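Local coordinates for thymidylate synthase ThyX (Streptomyces cacaoi subsp. asoensis, PDB 4P5A) that methylates the uracil base of UMP and dUMP as a flavin-dependent homotetramer of the ThyX family, at the interface of chains A and B. Numbering follows the deposited sequence. Chains: chain A/B, Thymidylate synthase ThyX.

The interface of chains A and B. Residues chain A 73, 93-95, 176-178; chain B 29-30, 32, 67.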
ATOM      1  N   LEU A  73     -19.770   3.639  -8.594  1.00  9.07           N
ATOM      2  CA  LEU A  73     -19.954   2.707  -9.705  1.00 10.74           C
ATOM      3  C   LEU A  73     -19.522   3.466 -10.930  1.00 11.56           C
ATOM      4  O   LEU A  73     -20.053   4.531 -11.201  1.00 13.61           O
ATOM      5  CB  LEU A  73     -21.432   2.348  -9.807  1.00  9.54           C
ATOM      6  CG  LEU A  73     -21.860   1.418 -11.045  1.00 14.13           C
ATOM      7  CD1 LEU A  73     -21.295   0.088 -11.090  1.00 18.54           C
ATOM      8  CD2 LEU A  73     -23.384   1.263 -10.866  1.00 20.17           C
ATOM      9  N   ASN A  93     -13.312  -3.401  -8.010  1.00  8.15           N
ATOM     10  CA  ASN A  93     -13.733  -4.752  -8.432  1.00  7.34           C
ATOM     11  C   ASN A  93     -14.512  -4.547  -9.717  1.00  8.01           C
ATOM     12  O   ASN A  93     -15.454  -3.736  -9.714  1.00 10.27           O
ATOM     13  CB  ASN A  93     -14.652  -5.420  -7.440  1.00  9.74           C
ATOM     14  CG  ASN A  93     -14.749  -6.906  -7.742  1.00 12.15           C
ATOM     15  OD1 ASN A  93     -15.873  -7.411  -8.098  1.00 19.45           O
ATOM     16  ND2 ASN A  93     -13.603  -7.587  -7.811  1.00 10.90           N
ATOM     17  N   GLU A  94     -14.065  -5.179 -10.789  1.00  8.18           N
ATOM     18  CA  GLU A  94     -14.543  -4.892 -12.135  1.00  9.20           C
ATOM     19  C   GLU A  94     -15.240  -6.106 -12.735  1.00  9.57           C
ATOM     20  O   GLU A  94     -14.894  -7.269 -12.446  1.00  9.98           O
ATOM     21  CB  GLU A  94     -13.346  -4.522 -13.015  1.00 11.15           C
ATOM     22  CG  GLU A  94     -13.700  -4.192 -14.472  1.00 10.56           C
ATOM     23  CD  GLU A  94     -12.480  -3.845 -15.314  1.00 13.50           C
ATOM     24  OE1 GLU A  94     -11.323  -3.782 -14.798  1.00 15.78           O
ATOM     25  OE2 GLU A  94     -12.653  -3.569 -16.537  1.00 16.96           O
ATOM     26  N   GLU A  95     -16.212  -5.895 -13.613  1.00 10.92           N
ATOM     27  CA  GLU A  95     -16.836  -7.061 -14.236  1.00 12.07           C
ATOM     28  C   GLU A  95     -15.792  -7.774 -15.191  1.00 14.93           C
ATOM     29  O   GLU A  95     -14.889  -7.164 -15.761  1.00 15.65           O
ATOM     30  CB  GLU A  95     -18.132  -6.645 -14.999  1.00 17.30           C
ATOM     31  CG  GLU A  95     -17.847  -6.003 -16.252  1.00 24.77           C
ATOM     32  CD  GLU A  95     -19.165  -5.747 -17.140  1.00 36.96           C
ATOM     33  OE1 GLU A  95     -20.284  -6.335 -16.832  1.00 29.70           O
ATOM     34  OE2 GLU A  95     -19.019  -4.918 -18.097  1.00 37.47           O
ATOM     35  N   VAL A 176     -17.500  -1.995 -16.467  1.00 11.97           N
ATOM     36  CA  VAL A 176     -18.106  -1.383 -15.265  1.00 12.32           C
ATOM     37  C   VAL A 176     -17.378  -1.934 -14.029  1.00  9.17           C
ATOM     38  O   VAL A 176     -16.955  -3.063 -14.033  1.00 10.40           O
ATOM     39  CB  VAL A 176     -19.618  -1.763 -15.175  1.00 13.05           C
ATOM     40  CG1 VAL A 176     -19.828  -3.280 -15.018  1.00 18.53           C
ATOM     41  CG2 VAL A 176     -20.248  -1.065 -14.018  1.00 15.67           C
ATOM     42  N   LEU A 177     -17.273  -1.105 -12.996  1.00  9.59           N
ATOM     43  CA  LEU A 177     -16.613  -1.517 -11.768  1.00  8.12           C
ATOM     44  C   LEU A 177     -17.087  -0.685 -10.638  1.00  7.92           C
ATOM     45  O   LEU A 177     -17.656   0.403 -10.823  1.00  9.85           O
ATOM     46  CB  LEU A 177     -15.065  -1.265 -11.955  1.00  7.98           C
ATOM     47  CG  LEU A 177     -14.457   0.123 -12.205  1.00 12.69           C
ATOM     48  CD1 LEU A 177     -14.432   0.653 -13.630  1.00 13.70           C
ATOM     49  CD2 LEU A 177     -14.738   1.157 -11.236  1.00 25.54           C
ATOM     50  N   TYR A 178     -16.779  -1.189  -9.458  1.00  7.34           N
ATOM     51  CA  TYR A 178     -16.842  -0.456  -8.218  1.00  7.92           C
ATOM     52  C   TYR A 178     -15.443   0.046  -7.900  1.00  9.44           C
ATOM     53  O   TYR A 178     -14.457  -0.662  -8.036  1.00  9.75           O
ATOM     54  CB  TYR A 178     -17.227  -1.327  -7.021  1.00  8.40           C
ATOM     55  CG  TYR A 178     -18.756  -1.468  -6.802  1.00 12.01           C
ATOM     56  CD1 TYR A 178     -19.299  -1.628  -5.526  1.00 15.60           C
ATOM     57  CD2 TYR A 178     -19.584  -1.430  -7.882  1.00 16.80           C
ATOM     58  CE1 TYR A 178     -20.744  -1.743  -5.350  1.00 13.64           C
ATOM     59  CE2 TYR A 178     -21.000  -1.522  -7.719  1.00 18.85           C
ATOM     60  CZ  TYR A 178     -21.514  -1.702  -6.449  1.00 17.37           C
ATOM     61  OH  TYR A 178     -22.918  -1.846  -6.428  1.00 22.64           O
TER
ATOM     62  N   ALA B  29     -20.455  -5.417  -4.405  1.00 12.88           N
ATOM     63  CA  ALA B  29     -19.159  -5.194  -5.024  1.00 11.28           C
ATOM     64  C   ALA B  29     -18.750  -6.388  -5.859  1.00 11.91           C
ATOM     65  O   ALA B  29     -18.270  -6.235  -6.983  1.00 12.34           O
ATOM     66  CB  ALA B  29     -18.047  -4.842  -3.942  1.00 12.76           C
ATOM     67  N   ALA B  30     -18.975  -7.601  -5.339  1.00 11.18           N
ATOM     68  CA  ALA B  30     -18.604  -8.772  -6.114  1.00 12.12           C
ATOM     69  C   ALA B  30     -19.378  -8.868  -7.408  1.00 15.63           C
ATOM     70  O   ALA B  30     -18.834  -9.281  -8.461  1.00 16.08           O
ATOM     71  CB  ALA B  30     -18.768 -10.067  -5.246  1.00 12.29           C
ATOM     72  N   VAL B  32     -20.693  -6.428  -8.998  1.00 21.44           N
ATOM     73  CA  VAL B  32     -20.713  -5.046  -9.479  1.00 23.04           C
ATOM     74  C   VAL B  32     -22.169  -4.551  -9.654  1.00 26.38           C
ATOM     75  O   VAL B  32     -22.581  -4.244 -10.789  1.00 27.24           O
ATOM     76  CB  VAL B  32     -19.880  -4.956 -10.748  1.00 22.63           C
ATOM     77  CG1 VAL B  32     -19.775  -3.473 -11.208  1.00 19.97           C
ATOM     78  CG2 VAL B  32     -18.519  -5.735 -10.566  1.00 18.03           C
ATOM     79  N   HIS B  67     -14.649  -3.015   0.031  1.00  8.96           N
ATOM     80  CA  HIS B  67     -15.469  -1.872  -0.310  1.00  9.22           C
ATOM     81  C   HIS B  67     -16.382  -1.521   0.838  1.00 11.41           C
ATOM     82  O   HIS B  67     -17.636  -1.670   0.738  1.00 12.14           O
ATOM     83  CB  HIS B  67     -16.242  -2.192  -1.617  1.00  9.93           C
ATOM     84  CG  HIS B  67     -15.347  -2.371  -2.809  1.00  8.24           C
ATOM     85  ND1 HIS B  67     -15.046  -1.338  -3.657  1.00  9.34           N
ATOM     86  CD2 HIS B  67     -14.630  -3.442  -3.247  1.00 10.50           C
ATOM     87  CE1 HIS B  67     -14.231  -1.754  -4.615  1.00  9.71           C
ATOM     88  NE2 HIS B  67     -13.922  -3.033  -4.354  1.00 14.65           N
TER
HETATM   89  O   HOH W   1     -15.888 -10.488  -8.635  1.00 32.99           O
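Strand 91-94 of chain A, part of the ThyX signature RHRX7S that runs from A:Arg86 to A:Ser96, meets B:Val32 through A:Asn93 and A:Glu94 in the two-fold subunit interface of this homotetramer. B:Val32, just after B helix 23-30, hides 105 Å², more than any other residue of the patch, and straddles strand 91-94 and its paired neighbour 174-181. B:Val32 CG1, anti to the backbone N (chi1 -175°), meets CG2 of A:Val176 at 3.7 Å, the two valines lying alongside and pointing opposite ways; it also touches A:Leu177 CA and, more distantly, A:Leu73 CD1. B:Val32 CG2 rests against backbone instead, 3.8 Å from A:Glu95 N and near the A:Asn93 carbonyl.

One face of the A:Tyr178 ring covers the B segment: CD1, on the side over B:Ala29, is 3.6 Å from B:Ala29 CA, and the CD2/CE2 side lies over the B:Val32 backbone. An alanine here would probably leave a gap above B:Ala29 and the B:Val32 backbone, freeing the helix end to shift. Alongside, the B:His67 ring turns CE1 to the A:Tyr178 carbonyl O at 3.6 Å.

A:Asn93 reaches the helix end with its amide. As modelled, A:Asn93 OD1 is 2.9 Å from B:Ala29 O, an unfavourable meeting of two acceptors; the flipped amide would offer ND2 to this carbonyl, so the assignment is doubtful. A water 3.1 Å from the atom modelled as A:Asn93 OD1 also lies near B:Ala30 O and would bridge the chains with either amide end.

The patch centre is about 18 Å from A:Arg193, the predicted active-site residue. Strand 91-94 ends at A:Glu94, an FAD- and nucleotide-pocket residue, and A:Glu95, in the following loop, belongs to the nucleotide pocket; the packing may therefore help to position them.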